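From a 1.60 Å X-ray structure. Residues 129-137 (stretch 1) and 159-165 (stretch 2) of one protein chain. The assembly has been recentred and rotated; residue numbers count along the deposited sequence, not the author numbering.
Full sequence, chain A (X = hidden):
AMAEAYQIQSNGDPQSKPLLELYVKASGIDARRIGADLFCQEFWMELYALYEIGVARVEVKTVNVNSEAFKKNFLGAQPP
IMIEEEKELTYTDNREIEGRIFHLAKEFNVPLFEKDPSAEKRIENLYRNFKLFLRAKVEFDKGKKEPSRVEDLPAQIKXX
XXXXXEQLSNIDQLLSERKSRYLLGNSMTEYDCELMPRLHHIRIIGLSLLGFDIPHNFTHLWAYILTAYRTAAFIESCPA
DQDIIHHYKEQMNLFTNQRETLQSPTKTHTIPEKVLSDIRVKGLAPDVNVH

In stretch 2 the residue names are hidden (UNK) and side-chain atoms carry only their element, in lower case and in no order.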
# COMPACT_ATOMS: atom_id res chain seq x y z
N ASN A 129 -8.18 -2.80 -18.52
CA ASN A 129 -8.48 -2.39 -19.88
C ASN A 129 -8.75 -0.88 -20.03
O ASN A 129 -8.41 -0.28 -21.05
CB ASN A 129 -9.61 -3.21 -20.47
CG ASN A 129 -9.15 -4.59 -20.87
OD1 ASN A 129 -9.63 -5.59 -20.38
ND2 ASN A 129 -8.23 -4.64 -21.80
N PHE A 130 -9.36 -0.29 -19.01
CA PHE A 130 -9.56 1.17 -18.97
C PHE A 130 -8.19 1.86 -19.07
O PHE A 130 -8.02 2.76 -19.87
CB PHE A 130 -10.26 1.59 -17.69
CG PHE A 130 -10.30 3.09 -17.46
CD1 PHE A 130 -11.03 3.94 -18.27
CD2 PHE A 130 -9.61 3.61 -16.38
CE1 PHE A 130 -11.06 5.33 -17.99
CE2 PHE A 130 -9.65 4.98 -16.11
CZ PHE A 130 -10.38 5.81 -16.91
N LYS A 131 -7.24 1.44 -18.23
CA LYS A 131 -5.91 2.10 -18.22
C LYS A 131 -5.23 1.97 -19.59
O LYS A 131 -4.59 2.93 -20.11
CB LYS A 131 -5.06 1.46 -17.13
CG LYS A 131 -5.50 1.92 -15.71
CD LYS A 131 -4.53 1.41 -14.65
CE LYS A 131 -4.65 -0.10 -14.44
NZ LYS A 131 -3.69 -0.58 -13.36
N LEU A 132 -5.32 0.77 -20.19
CA LEU A 132 -4.76 0.59 -21.55
C LEU A 132 -5.38 1.56 -22.55
O LEU A 132 -4.66 2.19 -23.36
CB LEU A 132 -4.92 -0.83 -22.06
CG LEU A 132 -4.10 -1.82 -21.23
CD1 LEU A 132 -4.50 -3.29 -21.53
CD2 LEU A 132 -2.60 -1.63 -21.47
N PHE A 133 -6.69 1.72 -22.52
CA PHE A 133 -7.39 2.57 -23.47
C PHE A 133 -7.03 4.05 -23.21
O PHE A 133 -6.75 4.85 -24.13
CB PHE A 133 -8.90 2.42 -23.38
CG PHE A 133 -9.65 3.26 -24.37
CD1 PHE A 133 -9.29 3.27 -25.70
CD2 PHE A 133 -10.71 4.09 -23.97
CE1 PHE A 133 -9.97 4.08 -26.61
CE2 PHE A 133 -11.36 4.90 -24.86
CZ PHE A 133 -11.00 4.91 -26.17
N LEU A 134 -6.99 4.41 -21.92
CA LEU A 134 -6.61 5.78 -21.54
C LEU A 134 -5.26 6.09 -22.13
O LEU A 134 -5.07 7.13 -22.79
CB LEU A 134 -6.66 5.94 -20.04
CG LEU A 134 -6.07 7.22 -19.46
CD1 LEU A 134 -6.88 8.45 -19.86
CD2 LEU A 134 -5.96 7.01 -17.94
N ARG A 135 -4.28 5.23 -21.89
CA ARG A 135 -2.94 5.50 -22.38
C ARG A 135 -2.92 5.47 -23.94
O ARG A 135 -2.31 6.35 -24.58
CB ARG A 135 -1.96 4.49 -21.82
CG ARG A 135 -0.55 4.54 -22.43
CD ARG A 135 0.14 5.85 -22.00
NE ARG A 135 1.56 5.94 -22.36
CZ ARG A 135 2.53 5.26 -21.75
NH1 ARG A 135 2.26 4.38 -20.81
NH2 ARG A 135 3.79 5.42 -22.14
N ALA A 136 -3.58 4.49 -24.56
CA ALA A 136 -3.53 4.38 -26.04
C ALA A 136 -4.18 5.60 -26.69
O ALA A 136 -3.64 6.16 -27.66
CB ALA A 136 -4.24 3.13 -26.49
N LYS A 137 -5.32 6.05 -26.18
CA LYS A 137 -6.01 7.15 -26.84
C LYS A 137 -5.27 8.47 -26.63
O LYS A 137 -5.13 9.31 -27.57
CB LYS A 137 -7.46 7.30 -26.41
CG LYS A 137 -8.23 8.10 -27.46
CD LYS A 137 -9.55 8.57 -26.94
CE LYS A 137 -10.33 9.22 -28.03
NZ LYS A 137 -9.95 10.62 -28.17
N UNK A 159 -9.62 -1.48 -29.85
CA UNK A 159 -9.75 -2.75 -29.13
C UNK A 159 -9.76 -2.59 -27.60
O UNK A 159 -10.53 -3.26 -26.93
c UNK A 159 -8.99 -5.18 -28.82
c UNK A 159 -7.29 -3.41 -29.33
c UNK A 159 -8.71 -3.85 -29.56
N UNK A 160 -9.01 -1.63 -27.05
CA UNK A 160 -8.98 -1.48 -25.59
C UNK A 160 -10.34 -0.96 -25.11
O UNK A 160 -10.84 -1.35 -24.04
n UNK A 160 -4.61 -0.85 -26.79
c UNK A 160 -4.72 -1.97 -26.09
c UNK A 160 -6.55 -0.80 -25.76
n UNK A 160 -5.90 -1.98 -25.48
c UNK A 160 -5.74 -0.10 -26.60
c UNK A 160 -7.90 -0.48 -25.20
N UNK A 161 -10.93 -0.10 -25.93
CA UNK A 161 -12.25 0.46 -25.63
C UNK A 161 -13.28 -0.66 -25.68
O UNK A 161 -14.16 -0.72 -24.87
o UNK A 161 -18.24 2.69 -26.71
c UNK A 161 -16.30 1.68 -27.60
c UNK A 161 -12.64 1.55 -26.61
c UNK A 161 -16.03 3.00 -25.60
c UNK A 161 -14.13 1.90 -26.60
c UNK A 161 -14.97 1.38 -27.58
c UNK A 161 -16.85 2.47 -26.61
c UNK A 161 -14.67 2.67 -25.61
N UNK A 162 -13.21 -1.46 -26.73
CA UNK A 162 -14.17 -2.58 -26.86
C UNK A 162 -14.06 -3.54 -25.68
O UNK A 162 -15.11 -4.00 -25.17
o UNK A 162 -14.82 -1.35 -29.26
n UNK A 162 -13.81 -2.87 -30.60
c UNK A 162 -13.99 -3.32 -28.20
c UNK A 162 -14.24 -2.43 -29.40
N UNK A 163 -12.82 -3.80 -25.21
CA UNK A 163 -12.58 -4.65 -24.05
C UNK A 163 -13.10 -4.05 -22.78
O UNK A 163 -13.63 -4.76 -21.92
c UNK A 163 -8.25 -8.71 -25.56
c UNK A 163 -9.49 -6.82 -24.58
c UNK A 163 -10.63 -5.89 -25.02
n UNK A 163 -8.13 -9.58 -26.54
n UNK A 163 -7.40 -8.77 -24.52
c UNK A 163 -11.12 -5.05 -23.90
n UNK A 163 -9.23 -7.82 -25.60
N UNK A 164 -12.97 -2.73 -22.65
CA UNK A 164 -13.66 -2.03 -21.56
C UNK A 164 -15.16 -2.31 -21.60
O UNK A 164 -15.75 -2.70 -20.61
c UNK A 164 -11.84 -0.27 -21.20
c UNK A 164 -13.37 -0.49 -21.53
c UNK A 164 -14.25 0.26 -20.53
N UNK A 165 -15.79 -2.10 -22.75
CA UNK A 165 -17.22 -2.31 -22.88
C UNK A 165 -17.61 -3.77 -22.59
O UNK A 165 -18.60 -4.04 -21.91
c UNK A 165 -17.67 -1.92 -24.25
s UNK A 165 -17.62 -0.12 -24.47

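Position 159 carries three carbons, one bonded to CA and bearing the other two, and none of them touches stretch 1. A branch at CB with no heteroatom is valine; threonine, with the same shape, would place an oxygen here. Val-159 has its CA-to-CB bond pointing away from stretch 1, so the contact itself does not account for the residue type.

Position 160 has one carbon followed by a five-membered ring of three carbons and two nitrogens. CB of position 160 lies 3.5 Å from Phe-133 CA, where the backbones come close; the CA atoms of position 160 and Phe-133 are 4.8 Å apart. The ring reaches Leu-132 and Ala-136. It is an imidazole, so the residue is histidine. His-160 points toward stretch 1, and its side chain is a knob in the hole formed by Asn-129, Leu-132, Phe-133 and Ala-136. CD2 of His-160 lies 3.6 Å from Ala-136 CB, while Leu-132 CB makes an off-centre CH-pi contact, 4.1 Å from the centroid of the His-160 ring.

At position 161 one carbon leads to a ring of six carbons bearing an oxygen. CB of position 161 sits over one face of the Phe-133 ring, 3.7 Å from Phe-133 CE1. The hydroxylated ring defines tyrosine. The rings of Tyr-161 and Phe-133 meet obliquely, their planes at 52°, and the end of Tyr-161 leads away, so the part nearest the backbone supplies the closest packing.

Position 162 shows two carbons, the second carrying one oxygen and one nitrogen, all out of reach of stretch 1. This short amide is asparagine. Asn-162 is exposed, a suitable place for a polar group.

Position 163 has three carbons, a nitrogen, and a carbon carrying two more nitrogens; its CB packs near Asn-129. The guanidinium identifies arginine. Arg-163 starts toward stretch 1, but its charged end leads away; the residue as a whole is exposed.

Position 164 again has one carbon carrying two others. One terminal carbon of position 164 lies 3.3 Å from Phe-130 N and 3.4 Å from Asn-129 C. The residue is valine. This compact, buried side chain can lie directly against the neighbouring backbone.

Position 165 has one carbon and a sulfur, out of reach of stretch 1. It is cysteine, and the contact makes no demand on its shape.

The helices run nearly antiparallel, at 153°, with axes approaching to 8.2 Å. No hydrogen bond links the stretches; within each, backbone N-to-O bonds four residues apart, such as Val-164 to His-160, hold the helix. The contact rests on shape: His-160 fills its hole, Val-164 packs one turn later near Asn-129, and Tyr-161 CB sits over one face of the Phe-133 ring. The two stretches together bury 427 Å², both sides summed.

Stretch 2 (159-165) VHYNRVC
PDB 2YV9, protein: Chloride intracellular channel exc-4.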